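PDB 6IYM: 5-oxopent-3-ene-1,2,5-tricarboxylate decarboxylase, which belongs to the fumarylacetoacetate hydrolase family and holds a magnesium ion between three acidic side chains in a beta-rich fold. Local coordinates for residues F97-S102 / I153-A158; D109-H114 / F177-P182. One frame throughout, in Å; residues are numbered along the deposited sequence.

Overall arrangement
Contact 1 (97-102 with 153-158) holds part of the magnesium site, and contact 2 (109-114 with 177-182) lies beside it, their centres about 9 Å apart. They meet through strands 147-158 and 178-186, antiparallel neighbours in the large mixed sheet. Asn154 N lies 3.1 Å from Pro179 O, probably a hydrogen bond, and Lys99 NZ is 2.8 Å from Phe177 O, so the lysine beside the metal ligand also touches the chain of contact 2. Phe177's side chain is itself about 11 Å from the magnesium ion. Contact 2 joins strand 111-112 of the second sheet to this region. Both contacts also touch the second subunit.

Contact 1 of 2, residues F97-S102 / I153-A158; sequences FTKAPS and INDVTA. With MG (magnesium ion), chain C.
Lys99 and Asp155 form a buried salt bridge, on the carboxylate whose other oxygen binds magnesium. OD2 of Asp155 binds the metal at 2.1 Å and also accepts a hydrogen bond from Lys172 NZ, which bonds Thr157 OG1 too; OD1 accepts one from Lys99 NZ at 2.8 Å. The ammonium meets OD1 on its anti side, 18° out of the carboxylate plane. CG of Asp155 stands anti to the backbone N (chi1 174°), which brings the carboxylate over toward strand 96-99. The Lys99 chain bends at chi3 and again at chi4, and its CD and CE pass alike 3.6 Å from Asp155 OD1. The carbonyl oxygen of Lys172 also accepts from NZ; Phe177 O lies close by, and Val156 O is 2.9 Å from NZ. Phe97 approaches Asp155 tip to tip: OD2 lies at the ring edge, near its plane, 3.9 Å from CE2, with ring and carboxylate planes 37° apart. Asp155 is the centre of an inverse gamma turn, and Thr157 OG1 bonds Asp155 O at 2.9 Å just after the turn, entering from above the carbonyl plane. Glu124 and Glu126 on the adjoining strand 121-131 complete the protein ligands of the magnesium, a three-carboxylate metal site as found in the fumarylacetoacetate hydrolase family, here with Lys99 as second-shell support for Asp155.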
ATOM      1  N   PHE A  97      -0.503  -5.935  -7.837  1.00 43.06           N
ATOM      2  CA  PHE A  97      -0.753  -6.137  -6.383  1.00 40.00           C
ATOM      3  C   PHE A  97       0.344  -5.406  -5.601  1.00 40.85           C
ATOM      4  O   PHE A  97       1.275  -4.841  -6.233  1.00 37.45           O
ATOM      5  CB  PHE A  97      -0.808  -7.628  -6.050  1.00 43.37           C
ATOM      6  CG  PHE A  97       0.361  -8.375  -6.616  1.00 44.42           C
ATOM      7  CD1 PHE A  97       0.304  -8.903  -7.891  1.00 52.90           C
ATOM      8  CD2 PHE A  97       1.529  -8.500  -5.884  1.00 48.96           C
ATOM      9  CE1 PHE A  97       1.396  -9.568  -8.425  1.00 56.82           C
ATOM     10  CE2 PHE A  97       2.622  -9.155  -6.423  1.00 52.70           C
ATOM     11  CZ  PHE A  97       2.554  -9.687  -7.691  1.00 55.52           C
ATOM     12  N   THR A  98       0.269  -5.405  -4.268  1.00 38.10           N
ATOM     13  CA  THR A  98       1.222  -4.611  -3.456  1.00 39.79           C
ATOM     14  C   THR A  98       1.878  -5.459  -2.372  1.00 39.54           C
ATOM     15  O   THR A  98       1.397  -6.583  -2.052  1.00 38.44           O
ATOM     16  CB  THR A  98       0.507  -3.392  -2.872  1.00 41.62           C
ATOM     17  OG1 THR A  98      -0.427  -3.820  -1.877  1.00 43.75           O
ATOM     18  CG2 THR A  98      -0.184  -2.589  -3.943  1.00 43.93           C
ATOM     19  N   LYS A  99       2.935  -4.895  -1.808  1.00 40.98           N
ATOM     20  CA  LYS A  99       3.648  -5.419  -0.620  1.00 41.40           C
ATOM     21  C   LYS A  99       3.691  -4.310   0.426  1.00 40.01           C
ATOM     22  O   LYS A  99       4.148  -3.232   0.063  1.00 34.50           O
ATOM     23  CB  LYS A  99       5.072  -5.819  -0.994  1.00 42.27           C
ATOM     24  CG  LYS A  99       5.158  -7.048  -1.888  1.00 38.27           C
ATOM     25  CD  LYS A  99       6.532  -7.218  -2.458  1.00 36.69           C
ATOM     26  CE  LYS A  99       7.447  -8.005  -1.537  1.00 37.14           C
ATOM     27  NZ  LYS A  99       7.067  -9.444  -1.500  1.00 35.74           N
ATOM     28  N   ALA A 100       3.195  -4.570   1.641  1.00 42.01           N
ATOM     29  CA  ALA A 100       3.247  -3.622   2.780  1.00 40.61           C
ATOM     30  C   ALA A 100       4.690  -3.178   2.962  1.00 42.52           C
ATOM     31  O   ALA A 100       5.591  -4.002   2.800  1.00 41.72           O
ATOM     32  CB  ALA A 100       2.711  -4.238   4.037  1.00 38.98           C
ATOM     33  N   PRO A 101       4.931  -1.869   3.232  1.00 40.07           N
ATOM     34  CA  PRO A 101       6.265  -1.347   3.531  1.00 39.12           C
ATOM     35  C   PRO A 101       6.914  -1.986   4.774  1.00 37.01           C
ATOM     36  O   PRO A 101       8.087  -2.082   4.827  1.00 38.30           O
ATOM     37  CB  PRO A 101       6.015   0.137   3.839  1.00 42.54           C
ATOM     38  CG  PRO A 101       4.731   0.468   3.152  1.00 42.53           C
ATOM     39  CD  PRO A 101       3.914  -0.806   3.231  1.00 41.71           C
ATOM     40  N   SER A 102       6.105  -2.444   5.723  1.00 37.53           N
ATOM     41  CA  SER A 102       6.555  -3.212   6.905  1.00 42.35           C
ATOM     42  C   SER A 102       7.372  -4.453   6.460  1.00 43.93           C
ATOM     43  O   SER A 102       8.076  -4.979   7.305  1.00 40.23           O
ATOM     44  CB  SER A 102       5.370  -3.594   7.742  1.00 36.96           C
ATOM     45  OG  SER A 102       4.458  -4.414   6.997  1.00 38.83           O
ATOM     46  N   ILE A 153      14.374  -5.475  -6.204  1.00 36.37           N
ATOM     47  CA  ILE A 153      13.403  -6.018  -5.230  1.00 38.99           C
ATOM     48  C   ILE A 153      13.485  -7.540  -5.323  1.00 40.65           C
ATOM     49  O   ILE A 153      13.518  -8.049  -6.439  1.00 43.65           O
ATOM     50  CB  ILE A 153      11.990  -5.499  -5.544  1.00 41.38           C
ATOM     51  CG1 ILE A 153      11.884  -4.021  -5.194  1.00 40.13           C
ATOM     52  CG2 ILE A 153      10.927  -6.319  -4.845  1.00 44.57           C
ATOM     53  CD1 ILE A 153      11.751  -3.789  -3.742  1.00 41.96           C
ATOM     54  N   ASN A 154      13.509  -8.219  -4.177  1.00 40.89           N
ATOM     55  CA  ASN A 154      13.206  -9.664  -4.072  1.00 38.80           C
ATOM     56  C   ASN A 154      11.771  -9.757  -3.561  1.00 40.89           C
ATOM     57  O   ASN A 154      11.533  -9.465  -2.353  1.00 37.05           O
ATOM     58  CB  ASN A 154      14.223 -10.403  -3.199  1.00 39.16           C
ATOM     59  CG  ASN A 154      14.119 -11.912  -3.303  1.00 38.23           C
ATOM     60  OD1 ASN A 154      13.136 -12.453  -3.824  1.00 40.19           O
ATOM     61  ND2 ASN A 154      15.077 -12.598  -2.714  1.00 33.74           N
ATOM     62  N   ASP A 155      10.852 -10.133  -4.450  1.00 39.28           N
ATOM     63  CA  ASP A 155       9.405 -10.255  -4.140  1.00 36.58           C
ATOM     64  C   ASP A 155       9.249 -11.600  -3.452  1.00 33.78           C
ATOM     65  O   ASP A 155       8.720 -12.526  -4.074  1.00 37.39           O
ATOM     66  CB  ASP A 155       8.541 -10.071  -5.404  1.00 35.73           C
ATOM     67  CG  ASP A 155       7.035 -10.309  -5.256  1.00 35.27           C
ATOM     68  OD1 ASP A 155       6.549 -10.406  -4.117  1.00 41.64           O
ATOM     69  OD2 ASP A 155       6.336 -10.425  -6.309  1.00 41.50           O
ATOM     70  N   VAL A 156       9.728 -11.715  -2.225  1.00 37.47           N
ATOM     71  CA  VAL A 156       9.630 -12.986  -1.447  1.00 38.20           C
ATOM     72  C   VAL A 156       8.130 -13.282  -1.257  1.00 42.41           C
ATOM     73  O   VAL A 156       7.361 -12.329  -1.017  1.00 41.62           O
ATOM     74  CB  VAL A 156      10.388 -12.918  -0.104  1.00 37.08           C
ATOM     75  CG1 VAL A 156      10.178 -14.188   0.715  1.00 37.36           C
ATOM     76  CG2 VAL A 156      11.865 -12.626  -0.272  1.00 37.96           C
ATOM     77  N   THR A 157       7.732 -14.550  -1.390  1.00 38.61           N
ATOM     78  CA  THR A 157       6.331 -14.989  -1.526  1.00 41.84           C
ATOM     79  C   THR A 157       6.105 -16.312  -0.779  1.00 47.78           C
ATOM     80  O   THR A 157       6.926 -17.234  -0.932  1.00 43.92           O
ATOM     81  CB  THR A 157       5.970 -15.187  -3.004  1.00 44.88           C
ATOM     82  OG1 THR A 157       6.209 -14.018  -3.787  1.00 37.80           O
ATOM     83  CG2 THR A 157       4.532 -15.627  -3.180  1.00 47.97           C
ATOM     84  N   ALA A 158       4.990 -16.410  -0.048  1.00 45.44           N
ATOM     85  CA  ALA A 158       4.459 -17.655   0.537  1.00 45.87           C
ATOM     86  C   ALA A 158       3.437 -18.207  -0.451  1.00 42.39           C
ATOM     87  O   ALA A 158       2.305 -17.725  -0.463  1.00 45.96           O
ATOM     88  CB  ALA A 158       3.827 -17.370   1.885  1.00 51.38           C
TER
HETATM   89 MG    MG C 301       6.778 -10.696  -8.339  1.00 47.35          MG

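Contact 2 of 2, residues D109-H114 / F177-P182; sequences DPIERH and FCPFGP
Ile111 and Phe177 bring the backbones nearest each other, with CA atoms 6.3 Å apart, and from there the two segments run in roughly opposite directions. They belong to different sheets: Ile111 makes its backbone bonds with Gln274 and Lys276 on strand 269-276, whereas Cys178 and Pro179 bond to Ser103, Val105 and Asn154. The space between the backbones is bridged by side chains. Ile111 points at the other segment and crosses Pro179 at about a right angle, its CD1 4.0 Å from Pro179 CG. On its other branch, CG2 lies a looser 4.4 Å from Phe177 CD1. Phe177 has CG anti to the carbonyl carbon (chi1 -83°), and its ring reaches toward the 112-114 end to meet two residues with one atom. CE1 lies 3.8 Å from Glu112 O, which sits at the ring edge, and 3.7 Å from His114 CD2. The imidazole and phenyl planes are turned 86° apart, with an oblique approach. Glu112 CG covers one face of the imidazole, 3.2 Å above its plane and offset toward the rim, while His114 NE2 is bonded to Asp175 O. The Glu112 carboxylate continues to Arg136 of the second subunit in a salt bridge. This is apolar and aromatic sheet-to-sheet packing, joining strand 111-112, outermost within this chain, to the start of strand 178-186 and the loop residue Phe177 before it in the fumarylacetoacetate hydrolase fold.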
ATOM      1  N   ASP A 109      20.270  -8.179   5.208  1.00 49.30           N
ATOM      2  CA  ASP A 109      19.281  -8.401   6.291  1.00 44.75           C
ATOM      3  C   ASP A 109      18.670  -9.778   6.122  1.00 44.42           C
ATOM      4  O   ASP A 109      18.314 -10.182   5.007  1.00 45.35           O
ATOM      5  CB  ASP A 109      18.143  -7.380   6.302  1.00 47.75           C
ATOM      6  CG  ASP A 109      18.556  -6.047   6.870  1.00 48.94           C
ATOM      7  OD1 ASP A 109      19.725  -5.957   7.279  1.00 49.76           O
ATOM      8  OD2 ASP A 109      17.724  -5.092   6.839  1.00 47.81           O
ATOM      9  N   PRO A 110      18.443 -10.475   7.246  1.00 49.22           N
ATOM     10  CA  PRO A 110      17.712 -11.733   7.227  1.00 50.69           C
ATOM     11  C   PRO A 110      16.269 -11.576   6.713  1.00 52.56           C
ATOM     12  O   PRO A 110      15.649 -10.529   6.946  1.00 43.00           O
ATOM     13  CB  PRO A 110      17.682 -12.170   8.701  1.00 57.39           C
ATOM     14  CG  PRO A 110      18.755 -11.348   9.384  1.00 54.06           C
ATOM     15  CD  PRO A 110      18.857 -10.060   8.603  1.00 51.72           C
ATOM     16  N   ILE A 111      15.781 -12.598   6.000  1.00 43.80           N
ATOM     17  CA  ILE A 111      14.344 -12.784   5.678  1.00 42.46           C
ATOM     18  C   ILE A 111      13.765 -13.697   6.759  1.00 46.58           C
ATOM     19  O   ILE A 111      14.212 -14.841   6.860  1.00 45.88           O
ATOM     20  CB  ILE A 111      14.162 -13.377   4.264  1.00 43.96           C
ATOM     21  CG1 ILE A 111      14.587 -12.401   3.163  1.00 39.66           C
ATOM     22  CG2 ILE A 111      12.746 -13.859   4.045  1.00 41.12           C
ATOM     23  CD1 ILE A 111      15.172 -13.099   1.964  1.00 38.41           C
ATOM     24  N   GLU A 112      12.846 -13.197   7.574  1.00 44.23           N
ATOM     25  CA  GLU A 112      12.183 -14.014   8.612  1.00 42.21           C
ATOM     26  C   GLU A 112      11.534 -15.212   7.912  1.00 43.98           C
ATOM     27  O   GLU A 112      10.844 -15.003   6.907  1.00 40.64           O
ATOM     28  CB  GLU A 112      11.224 -13.116   9.398  1.00 46.49           C
ATOM     29  CG  GLU A 112      10.413 -13.832  10.450  1.00 45.19           C
ATOM     30  CD  GLU A 112       9.631 -12.920  11.384  1.00 51.00           C
ATOM     31  OE1 GLU A 112       9.033 -13.458  12.335  1.00 57.55           O
ATOM     32  OE2 GLU A 112       9.593 -11.685  11.153  1.00 47.71           O
ATOM     33  N   ARG A 113      11.776 -16.431   8.410  1.00 42.08           N
ATOM     34  CA  ARG A 113      11.349 -17.706   7.766  1.00 42.12           C
ATOM     35  C   ARG A 113       9.837 -17.957   7.918  1.00 41.11           C
ATOM     36  O   ARG A 113       9.233 -18.558   6.970  1.00 38.09           O
ATOM     37  CB  ARG A 113      12.172 -18.868   8.346  1.00 45.27           C
ATOM     38  CG  ARG A 113      11.574 -20.254   8.133  1.00 46.89           C
ATOM     39  CD  ARG A 113      11.742 -20.759   6.712  1.00 48.29           C
ATOM     40  NE  ARG A 113      11.071 -22.038   6.503  1.00 50.18           N
ATOM     41  CZ  ARG A 113       9.797 -22.189   6.196  1.00 46.56           C
ATOM     42  NH1 ARG A 113       9.023 -21.127   6.036  1.00 51.06           N
ATOM     43  NH2 ARG A 113       9.290 -23.404   6.034  1.00 49.48           N
ATOM     44  N   HIS A 114       9.237 -17.569   9.051  1.00 47.68           N
ATOM     45  CA  HIS A 114       7.785 -17.734   9.368  1.00 45.10           C
ATOM     46  C   HIS A 114       7.349 -19.200   9.134  1.00 46.10           C
ATOM     47  O   HIS A 114       6.348 -19.425   8.424  1.00 42.59           O
ATOM     48  CB  HIS A 114       6.925 -16.745   8.538  1.00 44.95           C
ATOM     49  CG  HIS A 114       7.219 -15.282   8.709  1.00 44.64           C
ATOM     50  ND1 HIS A 114       6.594 -14.497   9.668  1.00 39.43           N
ATOM     51  CD2 HIS A 114       7.981 -14.433   7.974  1.00 43.68           C
ATOM     52  CE1 HIS A 114       7.045 -13.259   9.579  1.00 47.43           C
ATOM     53  NE2 HIS A 114       7.895 -13.187   8.529  1.00 44.00           N
ATOM     54  N   PHE A 177       9.691  -9.954   3.830  1.00 40.77           N
ATOM     55  CA  PHE A 177       9.385 -10.462   2.466  1.00 35.96           C
ATOM     56  C   PHE A 177       9.726  -9.450   1.357  1.00 39.52           C
ATOM     57  O   PHE A 177       9.307  -9.704   0.195  1.00 37.15           O
ATOM     58  CB  PHE A 177       7.928 -10.895   2.371  1.00 39.46           C
ATOM     59  CG  PHE A 177       7.638 -12.282   2.886  1.00 35.92           C
ATOM     60  CD1 PHE A 177       8.425 -12.871   3.854  1.00 37.80           C
ATOM     61  CD2 PHE A 177       6.532 -12.966   2.426  1.00 37.09           C
ATOM     62  CE1 PHE A 177       8.136 -14.148   4.322  1.00 41.06           C
ATOM     63  CE2 PHE A 177       6.238 -14.242   2.889  1.00 40.19           C
ATOM     64  CZ  PHE A 177       7.048 -14.832   3.839  1.00 41.26           C
ATOM     65  N   CYS A 178      10.430  -8.344   1.632  1.00 37.13           N
ATOM     66  CA  CYS A 178      10.786  -7.388   0.549  1.00 35.13           C
ATOM     67  C   CYS A 178      12.193  -6.819   0.716  1.00 38.28           C
ATOM     68  O   CYS A 178      12.371  -5.620   0.941  1.00 40.36           O
ATOM     69  CB  CYS A 178       9.730  -6.287   0.440  1.00 38.57           C
ATOM     70  SG  CYS A 178       9.767  -5.464  -1.170  1.00 39.35           S
ATOM     71  N   PRO A 179      13.255  -7.633   0.496  1.00 39.59           N
ATOM     72  CA  PRO A 179      14.590  -7.114   0.239  1.00 37.09           C
ATOM     73  C   PRO A 179      14.545  -6.043  -0.840  1.00 37.40           C
ATOM     74  O   PRO A 179      13.884  -6.253  -1.853  1.00 36.94           O
ATOM     75  CB  PRO A 179      15.359  -8.315  -0.321  1.00 38.55           C
ATOM     76  CG  PRO A 179      14.708  -9.476   0.397  1.00 39.54           C
ATOM     77  CD  PRO A 179      13.242  -9.102   0.468  1.00 40.64           C
ATOM     78  N   PHE A 180      15.253  -4.949  -0.598  1.00 36.21           N
ATOM     79  CA  PHE A 180      15.251  -3.750  -1.452  1.00 36.81           C
ATOM     80  C   PHE A 180      16.641  -3.136  -1.400  1.00 36.81           C
ATOM     81  O   PHE A 180      17.082  -2.785  -0.320  1.00 35.53           O
ATOM     82  CB  PHE A 180      14.144  -2.816  -0.968  1.00 38.54           C
ATOM     83  CG  PHE A 180      14.092  -1.457  -1.619  1.00 37.87           C
ATOM     84  CD1 PHE A 180      14.186  -1.327  -2.989  1.00 38.15           C
ATOM     85  CD2 PHE A 180      13.748  -0.330  -0.876  1.00 41.04           C
ATOM     86  CE1 PHE A 180      14.076  -0.077  -3.579  1.00 43.33           C
ATOM     87  CE2 PHE A 180      13.597   0.914  -1.475  1.00 34.52           C
ATOM     88  CZ  PHE A 180      13.806   1.048  -2.818  1.00 41.99           C
ATOM     89  N   GLY A 181      17.305  -3.003  -2.542  1.00 37.10           N
ATOM     90  CA  GLY A 181      18.605  -2.318  -2.623  1.00 39.83           C
ATOM     91  C   GLY A 181      19.467  -2.938  -3.703  1.00 40.37           C
ATOM     92  O   GLY A 181      18.914  -3.602  -4.588  1.00 44.62           O
ATOM     93  N   PRO A 182      20.815  -2.816  -3.627  1.00 41.68           N
ATOM     94  CA  PRO A 182      21.507  -2.079  -2.564  1.00 41.66           C
ATOM     95  C   PRO A 182      21.635  -0.569  -2.800  1.00 41.53           C
ATOM     96  O   PRO A 182      21.996   0.148  -1.915  1.00 42.28           O
ATOM     97  CB  PRO A 182      22.937  -2.612  -2.593  1.00 40.20           C
ATOM     98  CG  PRO A 182      23.136  -3.081  -4.034  1.00 39.66           C
ATOM     99  CD  PRO A 182      21.762  -3.470  -4.548  1.00 44.17           C
TER